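Local coordinates for protein pyruvate kinase 1 (Trypanosoma brucei brucei, PDB 4HYV) that catalyses the last step of glycolysis, transferring the phosphoryl group of phosphoenolpyruvate to ADP to give pyruvate and ATP, at residues Pro15-Arg20 with Glu353-Thr358; Ala49-Ser54 with Ile81-Lys86; Gly87-Thr92 with Ala211-Thr216; Gly258-Arg263 with Ile294-Met299. All coordinates share one frame; numbering follows the deposited sequence.

Contacts 2 and 4 touch the phosphoenolpyruvate at the mouth of the eight-stranded barrel, and contact 3 lies beside them, near the bound potassium and magnesium. Contact 1 is remote, its centre about 30 Å from that of contact 2 and about 22 Å from that of contact 4. Contacts 2 and 4 join neighbouring strands, with centres about 13 Å apart: contact 2 meets the ligand at its phosphate, through Arg50 and potassium, contact 4 at its carboxylate end. The centre of contact 3 is also about 13 Å from that of contact 2; its segment 87-92 follows directly on Lys86, and the other is tied back where Ser212 OG bonds to Thr85 O. Contacts 1 and 4 reach the second subunit.

Contact 1 (Pro15-Arg20 with Glu353-Thr358); sequences PVAKHR and EAQSAT
Ser356 and Gln355, at the end of helix 340-356, each take hold of the backbone of the 15-20 loop. Ser356 OG accepts the N-H of Ala17 at 3.0 Å in a nearly straight bond (170°), and is also bonded to Val352 O one helical turn back, which fixes the direction of the hydroxyl. Gln355 reaches further: CG stands anti to the backbone N (chi1 168°) and the chain runs on extended, carrying the amide across to the loop. Its NE2 donates to His19 O at 3.0 Å, with that oxygen lying in the amide plane, while OE1 takes the N-H of Ala21, so both ends of the amide are used. Between these two anchors the methyl of Ala17 is packed closely, its CB 3.4 Å from Ser356 OG and 3.6 Å from Gln355 NE2. Val16 also packs closely, its CG1 3.2 Å from Glu353 OE1, and that carboxylate is engaged in a salt bridge with Lys274 of the second subunit. The loose side is the outer one, where Pro15, Lys18 and His19 point away from the helix, the first two exposed to solvent. The whole is a helix C-terminus pinned by side-chain-to-backbone bonds to the irregular segment leading into strand 23-27, the first strand of the pyruvate kinase TIM barrel.

Contact 2 (Ala49-Ser54 with Ile81-Lys86); sequences ARMNFS and IALDTK. With K (potassium ion), chain D; PEP (phosphoenolpyruvate), chain E.
Arg50 reaches from its strand to Asp84 on the next one and to the phosphate of phosphoenolpyruvate. With CG anti to the backbone N (chi1 159°), the chain runs extended from CB to NE. CG passes 4.1 Å from Asp84 CB, and CD comes 4.0 Å from Asp84 OD2. At NE the salt bridge forms: OD2 lies 2.8 Å away, practically in the guanidinium plane, although NE meets it from above the carboxylate plane, the two planes being 79° apart. NH2 adds a weak bond to the same oxygen and lies 2.9 Å from PEP O1P; NH1 is held by Thr27 OG1. Asp84 OD2 and PEP O1P, both at its edge, help fix the rotation of the group, while Asn52 CB lies over one face. These are strands two and three of a TIM barrel, joined through helix 58-75 as a beta-alpha-beta unit and paired in parallel register from Ala49 opposite Ile81 to Asn52 opposite Asp84. On the face bearing Met51, Leu83 CG sits over the Phe53 ring in a CH-pi contact, 3.7 Å from its centroid. Near the C-terminal ends of the segments, potassium is bound by Asn52 OD1, Ser54 OG, Asp84 OD1, Thr85 O, a phosphate oxygen and a water. Asp84 OD2, the oxygen that serves Arg50, also pairs with Lys239. Asn52 OD1 accepts the N-H of Ser54 as well, closing an Asx turn.

Contact 3 (Gly87-Thr92 with Ala211-Thr216); sequences GPEIRT and ASFIRT
Pro88 and Phe213 slide past each other in opposite directions, and their overlap makes most of the contact. The pyrrolidine CG touches Phe213 CB at 3.4 Å and comes within 3.7 Å of CD2, approaching the ring obliquely. Phe213 has CG anti to its own carbonyl carbon (chi1 -60°), which, with the ring turn at chi2, brings the CD2 and CE2 side toward Pro88 and Glu89. Glu89 crosses the ring at about a right angle: its CG is 4.1 Å from Phe213 CE2, and its carboxylate plane stands 84° from the ring plane. The carboxylate is turned to Arg91, whose NE bonds to Glu89 OE2 at 2.9 Å, meeting it from above the carboxylate plane. Both backbones bend here. Pro88 is the centre of an inverse gamma turn, and Phe213 sits in a type II turn from Ala211 to Ile214, with positive phi. No hydrogen bond joins the segments; instead Ser212 OG bonds to Thr85 O, two residues before Gly87, close to the potassium ion. One loop leaves barrel strand 80-84 toward strand 100-102, and on the way Ile90 bonds through its backbone to Ile178 of the mixed sheet; the other links strand 208-211 to helix 217-227, which Thr216 caps.

Contact 4 (Gly258-Arg263 with Ile294-Met299); sequences GIMVAR and ICATQM. With PEP (phosphoenolpyruvate), chain E.
The guanidinium of Arg263 has Cys295 SG over one face, 3.8 Å above the plane and offset toward the rim, and two backbone carbonyls of the other segment near its edge. NE donates to Ala296 O at 3.1 Å, from above that carbonyl's plane, and NH2 donates to Thr297 O at 3.0 Å. Met299 comes in obliquely, its CG 3.4 Å from NH2. A bend in the arginine chain at chi3 (-49°) brings the group back across the end of the neighbouring strand, where NH2 also meets Asp316 in a salt bridge and NH1 bonds to Gln279; the charge is buried but well provided with partners. Behind it the strands run parallel, 18° apart, with Ile294 N bonded to Ile259 O, Val261 N to Ile294 O and Ala296 N to Val261 O. On the face that bears Met260 and Ala296, the Met260 side chain is bent at chi3 and its SD meets both Ala296 and the ligand, 3.7 Å from Ala296 CB and 3.6 Å from PEP C3. Thr297 OG1 probably bonds to the substrate carboxylate, though that oxygen is less surely placed. These are strands six and seven of the barrel, between strands 235-240 and 327-330, with helices 275-289 and 311-323 packed outside and Arg311 of the second subunit bonded to Gln298 and to the backbone of Arg263.

Contact 1 (Pro15-Arg20 with Glu353-Thr358)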
loop_
_atom_site.group_PDB
_atom_site.type_symbol
_atom_site.label_atom_id
_atom_site.label_comp_id
_atom_site.label_asym_id
_atom_site.label_seq_id
_atom_site.Cartn_x
_atom_site.Cartn_y
_atom_site.Cartn_z
ATOM N N PRO A 15 18.345 7.857 -21.283
ATOM C CA PRO A 15 19.731 7.661 -20.860
ATOM C C PRO A 15 19.791 6.647 -19.704
ATOM O O PRO A 15 18.919 6.659 -18.838
ATOM C CB PRO A 15 20.138 9.057 -20.348
ATOM C CG PRO A 15 19.169 9.999 -21.003
ATOM C CD PRO A 15 17.878 9.232 -21.028
ATOM N N VAL A 16 20.838 5.835 -19.650
ATOM C CA VAL A 16 21.063 4.971 -18.464
ATOM C C VAL A 16 21.920 5.635 -17.380
ATOM O O VAL A 16 22.619 6.611 -17.632
ATOM C CB VAL A 16 21.700 3.617 -18.828
ATOM C CG1 VAL A 16 20.732 2.792 -19.658
ATOM C CG2 VAL A 16 23.026 3.812 -19.560
ATOM N N ALA A 17 21.893 5.045 -16.190
ATOM C CA ALA A 17 22.702 5.469 -15.093
ATOM C C ALA A 17 24.152 5.667 -15.525
ATOM O O ALA A 17 24.709 4.840 -16.285
ATOM C CB ALA A 17 22.606 4.435 -13.966
ATOM N N LYS A 18 24.806 6.679 -14.952
ATOM C CA LYS A 18 26.206 6.958 -15.294
ATOM C C LYS A 18 27.207 6.191 -14.431
ATOM O O LYS A 18 28.366 5.972 -14.825
ATOM C CB LYS A 18 26.483 8.458 -15.223
ATOM C CG LYS A 18 26.128 9.205 -16.508
ATOM C CD LYS A 18 25.878 10.676 -16.232
ATOM C CE LYS A 18 24.634 10.854 -15.375
ATOM N NZ LYS A 18 24.656 12.139 -14.630
ATOM N N HIS A 19 26.755 5.746 -13.275
ATOM C CA HIS A 19 27.651 5.105 -12.309
ATOM C C HIS A 19 27.162 3.771 -11.918
ATOM O O HIS A 19 26.113 3.643 -11.307
ATOM C CB HIS A 19 27.796 5.993 -11.101
ATOM C CG HIS A 19 28.128 7.414 -11.461
ATOM N ND1 HIS A 19 29.239 7.732 -12.188
ATOM C CD2 HIS A 19 27.339 8.586 -11.411
ATOM C CE1 HIS A 19 29.234 9.058 -12.444
ATOM N NE2 HIS A 19 28.047 9.571 -12.003
ATOM N N ARG A 20 27.917 2.759 -12.272
ATOM C CA ARG A 20 27.483 1.394 -12.087
ATOM C C ARG A 20 27.517 1.027 -10.598
ATOM O O ARG A 20 28.578 1.051 -9.976
ATOM C CB ARG A 20 28.375 0.418 -12.901
ATOM C CG ARG A 20 27.914 -1.025 -12.746
ATOM C CD ARG A 20 28.688 -1.981 -13.616
ATOM N NE ARG A 20 30.066 -1.565 -13.859
ATOM C CZ ARG A 20 31.132 -2.022 -13.174
ATOM N NH1 ARG A 20 30.984 -2.759 -12.057
ATOM N NH2 ARG A 20 32.339 -1.659 -13.551
ATOM N N GLU A 353 22.086 -1.342 -17.039
ATOM C CA GLU A 353 20.737 -1.433 -17.600
ATOM C C GLU A 353 19.706 -1.928 -16.546
ATOM O O GLU A 353 18.683 -1.287 -16.322
ATOM C CB GLU A 353 20.782 -2.400 -18.796
ATOM C CG GLU A 353 19.957 -2.041 -20.005
ATOM C CD GLU A 353 19.938 -0.563 -20.348
ATOM O OE1 GLU A 353 20.883 -0.075 -21.014
ATOM O OE2 GLU A 353 18.891 0.069 -20.086
ATOM N N ALA A 354 19.999 -3.050 -15.882
ATOM C CA ALA A 354 19.116 -3.552 -14.838
ATOM C C ALA A 354 18.970 -2.536 -13.695
ATOM O O ALA A 354 17.844 -2.290 -13.172
ATOM C CB ALA A 354 19.636 -4.901 -14.293
ATOM N N GLN A 355 20.098 -1.934 -13.309
ATOM C CA GLN A 355 20.104 -0.896 -12.288
ATOM C C GLN A 355 19.192 0.265 -12.648
ATOM O O GLN A 355 18.349 0.691 -11.838
ATOM C CB GLN A 355 21.528 -0.415 -12.090
ATOM C CG GLN A 355 21.690 0.847 -11.269
ATOM C CD GLN A 355 23.125 1.352 -11.343
ATOM O OE1 GLN A 355 24.056 0.596 -11.713
ATOM N NE2 GLN A 355 23.326 2.616 -10.996
ATOM N N SER A 356 19.280 0.720 -13.899
ATOM C CA SER A 356 18.409 1.793 -14.384
ATOM C C SER A 356 16.926 1.397 -14.496
ATOM O O SER A 356 16.052 2.253 -14.492
ATOM C CB SER A 356 18.924 2.336 -15.731
ATOM O OG SER A 356 20.318 2.552 -15.626
ATOM N N ALA A 357 16.669 0.102 -14.654
ATOM C CA ALA A 357 15.297 -0.423 -14.711
ATOM C C ALA A 357 14.701 -0.661 -13.309
ATOM O O ALA A 357 13.585 -1.122 -13.187
ATOM C CB ALA A 357 15.269 -1.731 -15.510
ATOM N N THR A 358 15.498 -0.459 -12.274
ATOM C CA THR A 358 15.067 -0.755 -10.898
ATOM C C THR A 358 14.232 0.416 -10.337
ATOM O O THR A 358 14.585 1.561 -10.525
ATOM C CB THR A 358 16.295 -0.992 -10.001
ATOM O OG1 THR A 358 17.028 -2.114 -10.500
ATOM C CG2 THR A 358 15.880 -1.271 -8.581
#

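Contact 2 (Ala49-Ser54 with Ile81-Lys86)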
loop_
_atom_site.group_PDB
_atom_site.type_symbol
_atom_site.label_atom_id
_atom_site.label_comp_id
_atom_site.label_asym_id
_atom_site.label_seq_id
_atom_site.Cartn_x
_atom_site.Cartn_y
_atom_site.Cartn_z
ATOM N N ALA A 49 39.310 -10.066 -7.944
ATOM C CA ALA A 49 39.953 -11.149 -8.656
ATOM C C ALA A 49 39.817 -12.414 -7.837
ATOM O O ALA A 49 40.149 -12.446 -6.641
ATOM C CB ALA A 49 41.443 -10.822 -8.888
ATOM N N ARG A 50 39.285 -13.446 -8.444
ATOM C CA ARG A 50 39.087 -14.723 -7.716
ATOM C C ARG A 50 40.136 -15.737 -8.130
ATOM O O ARG A 50 40.390 -15.932 -9.335
ATOM C CB ARG A 50 37.683 -15.271 -7.981
ATOM C CG ARG A 50 37.499 -16.747 -7.728
ATOM C CD ARG A 50 36.112 -17.182 -8.206
ATOM N NE ARG A 50 35.799 -18.558 -7.831
ATOM C CZ ARG A 50 35.724 -19.588 -8.688
ATOM N NH1 ARG A 50 35.861 -19.388 -9.996
ATOM N NH2 ARG A 50 35.428 -20.813 -8.232
ATOM N N MET A 51 40.822 -16.305 -7.147
ATOM C CA MET A 51 41.725 -17.415 -7.425
ATOM C C MET A 51 41.058 -18.718 -7.053
ATOM O O MET A 51 40.675 -18.931 -5.908
ATOM C CB MET A 51 43.033 -17.267 -6.643
ATOM C CG MET A 51 43.689 -15.921 -6.811
ATOM S SD MET A 51 45.084 -15.699 -5.675
ATOM C CE MET A 51 44.270 -15.822 -4.076
ATOM N N ASN A 52 41.003 -19.624 -8.002
ATOM C CA ASN A 52 40.299 -20.854 -7.791
ATOM C C ASN A 52 41.256 -21.975 -7.416
ATOM O O ASN A 52 41.957 -22.525 -8.263
ATOM C CB ASN A 52 39.517 -21.231 -9.028
ATOM C CG ASN A 52 38.750 -22.515 -8.840
ATOM O OD1 ASN A 52 38.638 -23.035 -7.720
ATOM N ND2 ASN A 52 38.234 -23.046 -9.924
ATOM N N PHE A 53 41.320 -22.270 -6.133
ATOM C CA PHE A 53 42.338 -23.178 -5.614
ATOM C C PHE A 53 41.957 -24.651 -5.831
ATOM O O PHE A 53 42.589 -25.567 -5.279
ATOM C CB PHE A 53 42.582 -22.899 -4.134
ATOM C CG PHE A 53 43.609 -21.831 -3.881
ATOM C CD1 PHE A 53 43.497 -20.580 -4.488
ATOM C CD2 PHE A 53 44.748 -22.102 -3.105
ATOM C CE1 PHE A 53 44.435 -19.581 -4.234
ATOM C CE2 PHE A 53 45.697 -21.114 -2.867
ATOM C CZ PHE A 53 45.526 -19.841 -3.400
ATOM N N SER A 54 40.901 -24.876 -6.603
ATOM C CA SER A 54 40.705 -26.163 -7.209
ATOM C C SER A 54 41.857 -26.597 -8.094
ATOM O O SER A 54 42.044 -27.790 -8.325
ATOM C CB SER A 54 39.404 -26.195 -7.976
ATOM O OG SER A 54 38.350 -26.280 -7.057
ATOM N N ILE A 81 41.020 -9.313 -3.519
ATOM C CA ILE A 81 41.571 -10.587 -3.912
ATOM C C ILE A 81 40.898 -11.700 -3.125
ATOM O O ILE A 81 40.879 -11.665 -1.879
ATOM C CB ILE A 81 43.069 -10.625 -3.616
ATOM C CG1 ILE A 81 43.800 -9.678 -4.566
ATOM C CG2 ILE A 81 43.618 -12.046 -3.762
ATOM C CD1 ILE A 81 45.307 -9.706 -4.381
ATOM N N ALA A 82 40.239 -12.622 -3.840
ATOM C CA ALA A 82 39.487 -13.691 -3.191
ATOM C C ALA A 82 40.174 -15.012 -3.391
ATOM O O ALA A 82 40.624 -15.332 -4.494
ATOM C CB ALA A 82 38.062 -13.761 -3.713
ATOM N N LEU A 83 40.273 -15.783 -2.311
ATOM C CA LEU A 83 40.792 -17.145 -2.400
ATOM C C LEU A 83 39.616 -18.082 -2.323
ATOM O O LEU A 83 38.893 -18.095 -1.334
ATOM C CB LEU A 83 41.794 -17.443 -1.252
ATOM C CG LEU A 83 42.585 -18.780 -1.300
ATOM C CD1 LEU A 83 43.758 -18.763 -0.313
ATOM C CD2 LEU A 83 41.683 -19.994 -1.050
ATOM N N ASP A 84 39.389 -18.830 -3.395
ATOM C CA ASP A 84 38.235 -19.719 -3.468
ATOM C C ASP A 84 38.750 -21.133 -3.233
ATOM O O ASP A 84 39.666 -21.590 -3.939
ATOM C CB ASP A 84 37.563 -19.598 -4.851
ATOM C CG ASP A 84 36.300 -20.437 -4.979
ATOM O OD1 ASP A 84 36.372 -21.650 -4.685
ATOM O OD2 ASP A 84 35.235 -19.899 -5.406
ATOM N N THR A 85 38.268 -21.781 -2.174
ATOM C CA THR A 85 38.833 -23.080 -1.794
ATOM C C THR A 85 38.374 -24.200 -2.695
ATOM O O THR A 85 37.275 -24.154 -3.280
ATOM C CB THR A 85 38.533 -23.471 -0.348
ATOM O OG1 THR A 85 37.128 -23.587 -0.172
ATOM C CG2 THR A 85 39.080 -22.445 0.620
ATOM N N LYS A 86 39.251 -25.183 -2.856
ATOM C CA LYS A 86 38.871 -26.478 -3.378
ATOM C C LYS A 86 37.747 -27.101 -2.562
ATOM O O LYS A 86 36.701 -27.466 -3.116
ATOM C CB LYS A 86 40.107 -27.417 -3.419
ATOM C CG LYS A 86 39.810 -28.841 -3.880
ATOM C CD LYS A 86 41.067 -29.709 -3.711
ATOM C CE LYS A 86 40.817 -31.185 -4.057
ATOM N NZ LYS A 86 40.380 -31.388 -5.478
HETATM K K K D . 36.839 -23.951 -5.991
HETATM C C1 PEP E . 29.937 -23.150 -8.306
HETATM O O1 PEP E . 29.880 -24.403 -8.119
HETATM O "O2'" PEP E . 28.956 -22.535 -8.804
HETATM C C2 PEP E . 31.223 -22.398 -8.009
HETATM C C3 PEP E . 31.223 -20.853 -7.988
HETATM O O2 PEP E . 32.241 -23.069 -7.411
HETATM P P PEP E . 33.337 -23.996 -8.306
HETATM O O1P PEP E . 34.656 -23.501 -7.638
HETATM O O2P PEP E . 32.745 -25.342 -8.422
HETATM O O3P PEP E . 33.431 -23.342 -9.735
HETATM O O HOH W 1 42.141 -30.535 -7.448
HETATM O O HOH W 2 35.448 -26.262 -5.139
#

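Contact 3 (Gly87-Thr92 with Ala211-Thr216)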
loop_
_atom_site.group_PDB
_atom_site.type_symbol
_atom_site.label_atom_id
_atom_site.label_comp_id
_atom_site.label_asym_id
_atom_site.label_seq_id
_atom_site.Cartn_x
_atom_site.Cartn_y
_atom_site.Cartn_z
ATOM N N GLY A 87 37.963 -27.249 -1.252
ATOM C CA GLY A 87 36.965 -27.871 -0.381
ATOM C C GLY A 87 36.770 -29.360 -0.661
ATOM O O GLY A 87 37.563 -29.986 -1.360
ATOM N N PRO A 88 35.696 -29.934 -0.121
ATOM C CA PRO A 88 35.341 -31.338 -0.308
ATOM C C PRO A 88 34.989 -31.715 -1.753
ATOM O O PRO A 88 33.967 -32.364 -1.988
ATOM C CB PRO A 88 34.098 -31.493 0.566
ATOM C CG PRO A 88 33.556 -30.119 0.719
ATOM C CD PRO A 88 34.765 -29.244 0.784
ATOM N N GLU A 89 35.825 -31.336 -2.706
ATOM C CA GLU A 89 35.588 -31.698 -4.120
ATOM C C GLU A 89 35.812 -33.197 -4.357
ATOM O O GLU A 89 36.634 -33.815 -3.696
ATOM C CB GLU A 89 36.540 -30.930 -5.017
ATOM C CG GLU A 89 35.921 -29.808 -5.788
ATOM C CD GLU A 89 36.954 -29.062 -6.593
ATOM O OE1 GLU A 89 36.842 -27.823 -6.723
ATOM O OE2 GLU A 89 37.932 -29.705 -7.014
ATOM N N ILE A 90 35.125 -33.757 -5.347
ATOM C CA ILE A 90 35.401 -35.127 -5.772
ATOM C C ILE A 90 35.601 -35.174 -7.284
ATOM O O ILE A 90 34.822 -34.586 -8.032
ATOM C CB ILE A 90 34.253 -36.098 -5.387
ATOM C CG1 ILE A 90 33.936 -35.999 -3.896
ATOM C CG2 ILE A 90 34.606 -37.530 -5.799
ATOM C CD1 ILE A 90 32.801 -36.883 -3.442
ATOM N N ARG A 91 36.629 -35.897 -7.726
ATOM C CA ARG A 91 37.013 -35.929 -9.148
ATOM C C ARG A 91 37.394 -37.344 -9.623
ATOM O O ARG A 91 37.810 -38.194 -8.827
ATOM C CB ARG A 91 38.163 -34.950 -9.413
ATOM C CG ARG A 91 37.754 -33.482 -9.295
ATOM C CD ARG A 91 38.852 -32.537 -9.772
ATOM N NE ARG A 91 38.538 -31.135 -9.488
ATOM C CZ ARG A 91 37.820 -30.341 -10.288
ATOM N NH1 ARG A 91 37.591 -29.075 -9.943
ATOM N NH2 ARG A 91 37.359 -30.797 -11.447
ATOM N N THR A 92 37.238 -37.587 -10.919
ATOM C CA THR A 92 37.848 -38.753 -11.560
ATOM C C THR A 92 39.373 -38.643 -11.548
ATOM O O THR A 92 39.924 -37.559 -11.303
ATOM C CB THR A 92 37.388 -38.900 -13.019
ATOM O OG1 THR A 92 37.968 -37.851 -13.810
ATOM C CG2 THR A 92 35.871 -38.828 -13.110
ATOM N N ALA A 211 34.319 -19.871 0.449
ATOM C CA ALA A 211 34.484 -21.180 1.101
ATOM C C ALA A 211 33.539 -22.196 0.465
ATOM O O ALA A 211 32.327 -22.074 0.574
ATOM C CB ALA A 211 34.221 -21.071 2.603
ATOM N N SER A 212 34.104 -23.160 -0.256
ATOM C CA SER A 212 33.298 -24.069 -1.022
ATOM C C SER A 212 32.501 -25.030 -0.121
ATOM O O SER A 212 32.968 -25.437 0.965
ATOM C CB SER A 212 34.160 -24.831 -2.022
ATOM O OG SER A 212 34.841 -23.946 -2.891
ATOM N N PHE A 213 31.293 -25.370 -0.570
ATOM C CA PHE A 213 30.488 -26.448 0.041
ATOM C C PHE A 213 30.122 -26.243 1.494
ATOM O O PHE A 213 29.880 -27.207 2.214
ATOM C CB PHE A 213 31.142 -27.827 -0.162
ATOM C CG PHE A 213 31.307 -28.205 -1.617
ATOM C CD1 PHE A 213 30.203 -28.576 -2.383
ATOM C CD2 PHE A 213 32.574 -28.105 -2.253
ATOM C CE1 PHE A 213 30.337 -28.840 -3.755
ATOM C CE2 PHE A 213 32.708 -28.388 -3.617
ATOM C CZ PHE A 213 31.585 -28.743 -4.368
ATOM N N ILE A 214 29.996 -24.997 1.926
ATOM C CA ILE A 214 29.594 -24.771 3.309
ATOM C C ILE A 214 28.204 -25.356 3.559
ATOM O O ILE A 214 27.275 -25.132 2.779
ATOM C CB ILE A 214 29.608 -23.285 3.672
ATOM C CG1 ILE A 214 31.051 -22.764 3.733
ATOM C CG2 ILE A 214 28.888 -23.077 4.986
ATOM C CD1 ILE A 214 31.910 -23.451 4.781
ATOM N N ARG A 215 28.071 -26.139 4.623
ATOM C CA ARG A 215 26.817 -26.851 4.900
ATOM C C ARG A 215 26.168 -26.394 6.196
ATOM O O ARG A 215 24.956 -26.566 6.377
ATOM C CB ARG A 215 27.055 -28.356 4.948
ATOM C CG ARG A 215 27.172 -28.991 3.576
ATOM C CD ARG A 215 27.085 -30.514 3.639
ATOM N NE ARG A 215 28.344 -31.106 4.059
ATOM C CZ ARG A 215 28.453 -32.134 4.908
ATOM N NH1 ARG A 215 27.367 -32.705 5.422
ATOM N NH2 ARG A 215 29.652 -32.599 5.242
ATOM N N THR A 216 26.976 -25.859 7.120
ATOM C CA THR A 216 26.486 -25.501 8.474
ATOM C C THR A 216 27.247 -24.273 8.991
ATOM O O THR A 216 28.346 -23.979 8.526
ATOM C CB THR A 216 26.779 -26.641 9.485
ATOM O OG1 THR A 216 28.201 -26.814 9.552
ATOM C CG2 THR A 216 26.106 -27.977 9.033
#

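Contact 4 (Gly258-Arg263 with Ile294-Met299)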
loop_
_atom_site.group_PDB
_atom_site.type_symbol
_atom_site.label_atom_id
_atom_site.label_comp_id
_atom_site.label_asym_id
_atom_site.label_seq_id
_atom_site.Cartn_x
_atom_site.Cartn_y
_atom_site.Cartn_z
ATOM N N GLY A 258 29.299 -12.935 4.245
ATOM C CA GLY A 258 28.440 -12.886 3.055
ATOM C C GLY A 258 28.282 -14.270 2.457
ATOM O O GLY A 258 28.801 -15.249 2.996
ATOM N N ILE A 259 27.709 -14.322 1.260
ATOM C CA ILE A 259 27.279 -15.569 0.662
ATOM C C ILE A 259 27.549 -15.535 -0.858
ATOM O O ILE A 259 27.345 -14.491 -1.529
ATOM C CB ILE A 259 25.763 -15.772 0.868
ATOM C CG1 ILE A 259 25.434 -15.951 2.355
ATOM C CG2 ILE A 259 25.254 -16.947 0.018
ATOM C CD1 ILE A 259 26.073 -17.184 2.982
ATOM N N MET A 260 27.864 -16.706 -1.414
ATOM C CA MET A 260 27.811 -16.901 -2.847
ATOM C C MET A 260 26.772 -17.929 -3.193
ATOM O O MET A 260 26.772 -19.026 -2.637
ATOM C CB MET A 260 29.162 -17.376 -3.367
ATOM C CG MET A 260 29.253 -17.324 -4.883
ATOM S SD MET A 260 30.596 -18.312 -5.520
ATOM C CE MET A 260 31.974 -17.205 -5.179
ATOM N N VAL A 261 25.867 -17.588 -4.106
ATOM C CA VAL A 261 24.997 -18.612 -4.693
ATOM C C VAL A 261 25.776 -19.352 -5.771
ATOM O O VAL A 261 25.969 -18.830 -6.883
ATOM C CB VAL A 261 23.719 -18.026 -5.335
ATOM C CG1 VAL A 261 22.762 -19.163 -5.685
ATOM C CG2 VAL A 261 23.067 -17.019 -4.386
ATOM N N ALA A 262 26.305 -20.515 -5.414
ATOM C CA ALA A 262 27.302 -21.171 -6.245
ATOM C C ALA A 262 26.583 -22.129 -7.193
ATOM O O ALA A 262 26.436 -23.318 -6.892
ATOM C CB ALA A 262 28.307 -21.922 -5.363
ATOM N N ARG A 263 26.033 -21.575 -8.277
ATOM C CA ARG A 263 24.949 -22.224 -8.992
ATOM C C ARG A 263 25.428 -23.491 -9.724
ATOM O O ARG A 263 24.634 -24.349 -10.039
ATOM C CB ARG A 263 24.270 -21.239 -9.966
ATOM C CG ARG A 263 23.461 -20.118 -9.255
ATOM C CD ARG A 263 22.670 -19.291 -10.261
ATOM N NE ARG A 263 23.501 -18.851 -11.385
ATOM C CZ ARG A 263 23.041 -18.139 -12.403
ATOM N NH1 ARG A 263 21.784 -17.721 -12.390
ATOM N NH2 ARG A 263 23.836 -17.834 -13.440
ATOM N N ILE A 294 26.838 -12.744 -3.734
ATOM C CA ILE A 294 27.366 -12.903 -5.113
ATOM C C ILE A 294 26.590 -13.995 -5.829
ATOM O O ILE A 294 26.398 -15.078 -5.288
ATOM C CB ILE A 294 28.820 -13.339 -5.066
ATOM C CG1 ILE A 294 29.605 -12.442 -4.105
ATOM C CG2 ILE A 294 29.429 -13.347 -6.447
ATOM C CD1 ILE A 294 31.016 -12.956 -3.839
ATOM N N CYS A 295 26.085 -13.678 -7.018
ATOM C CA CYS A 295 25.543 -14.669 -7.898
ATOM C C CYS A 295 26.637 -15.210 -8.869
ATOM O O CYS A 295 27.315 -14.437 -9.535
ATOM C CB CYS A 295 24.397 -14.073 -8.680
ATOM S SG CYS A 295 23.542 -15.321 -9.641
ATOM N N ALA A 296 26.769 -16.536 -8.963
ATOM C CA ALA A 296 27.877 -17.147 -9.695
ATOM C C ALA A 296 27.442 -18.209 -10.706
ATOM O O ALA A 296 26.459 -18.905 -10.506
ATOM C CB ALA A 296 28.914 -17.724 -8.737
ATOM N N THR A 297 28.196 -18.287 -11.805
ATOM C CA THR A 297 28.421 -19.507 -12.586
ATOM C C THR A 297 27.525 -19.599 -13.832
ATOM O O THR A 297 26.300 -19.500 -13.741
ATOM C CB THR A 297 28.337 -20.810 -11.767
ATOM O OG1 THR A 297 29.356 -20.818 -10.723
ATOM C CG2 THR A 297 28.532 -22.026 -12.713
ATOM N N GLN A 298 28.173 -19.694 -14.987
ATOM C CA GLN A 298 27.501 -19.769 -16.281
ATOM C C GLN A 298 26.627 -18.558 -16.633
ATOM O O GLN A 298 25.739 -18.662 -17.471
ATOM C CB GLN A 298 26.695 -21.059 -16.408
ATOM C CG GLN A 298 27.543 -22.327 -16.418
ATOM C CD GLN A 298 26.710 -23.554 -16.743
ATOM O OE1 GLN A 298 25.526 -23.660 -16.348
ATOM N NE2 GLN A 298 27.254 -24.411 -17.590
ATOM N N MET A 299 26.927 -17.396 -16.070
ATOM C CA MET A 299 26.133 -16.194 -16.387
ATOM C C MET A 299 26.257 -15.733 -17.830
ATOM O O MET A 299 25.294 -15.272 -18.419
ATOM C CB MET A 299 26.453 -15.065 -15.411
ATOM C CG MET A 299 26.309 -15.517 -13.957
ATOM S SD MET A 299 26.019 -14.175 -12.805
ATOM C CE MET A 299 24.274 -13.852 -13.070
HETATM C C1 PEP E . 29.937 -23.150 -8.306
HETATM O O1 PEP E . 29.880 -24.403 -8.119
HETATM O "O2'" PEP E . 28.956 -22.535 -8.804
HETATM C C2 PEP E . 31.223 -22.398 -8.009
HETATM C C3 PEP E . 31.223 -20.853 -7.988
HETATM O O2 PEP E . 32.241 -23.069 -7.411
HETATM P P PEP E . 33.337 -23.996 -8.306
HETATM O O1P PEP E . 34.656 -23.501 -7.638
HETATM O O2P PEP E . 32.745 -25.342 -8.422
HETATM O O3P PEP E . 33.431 -23.342 -9.735
#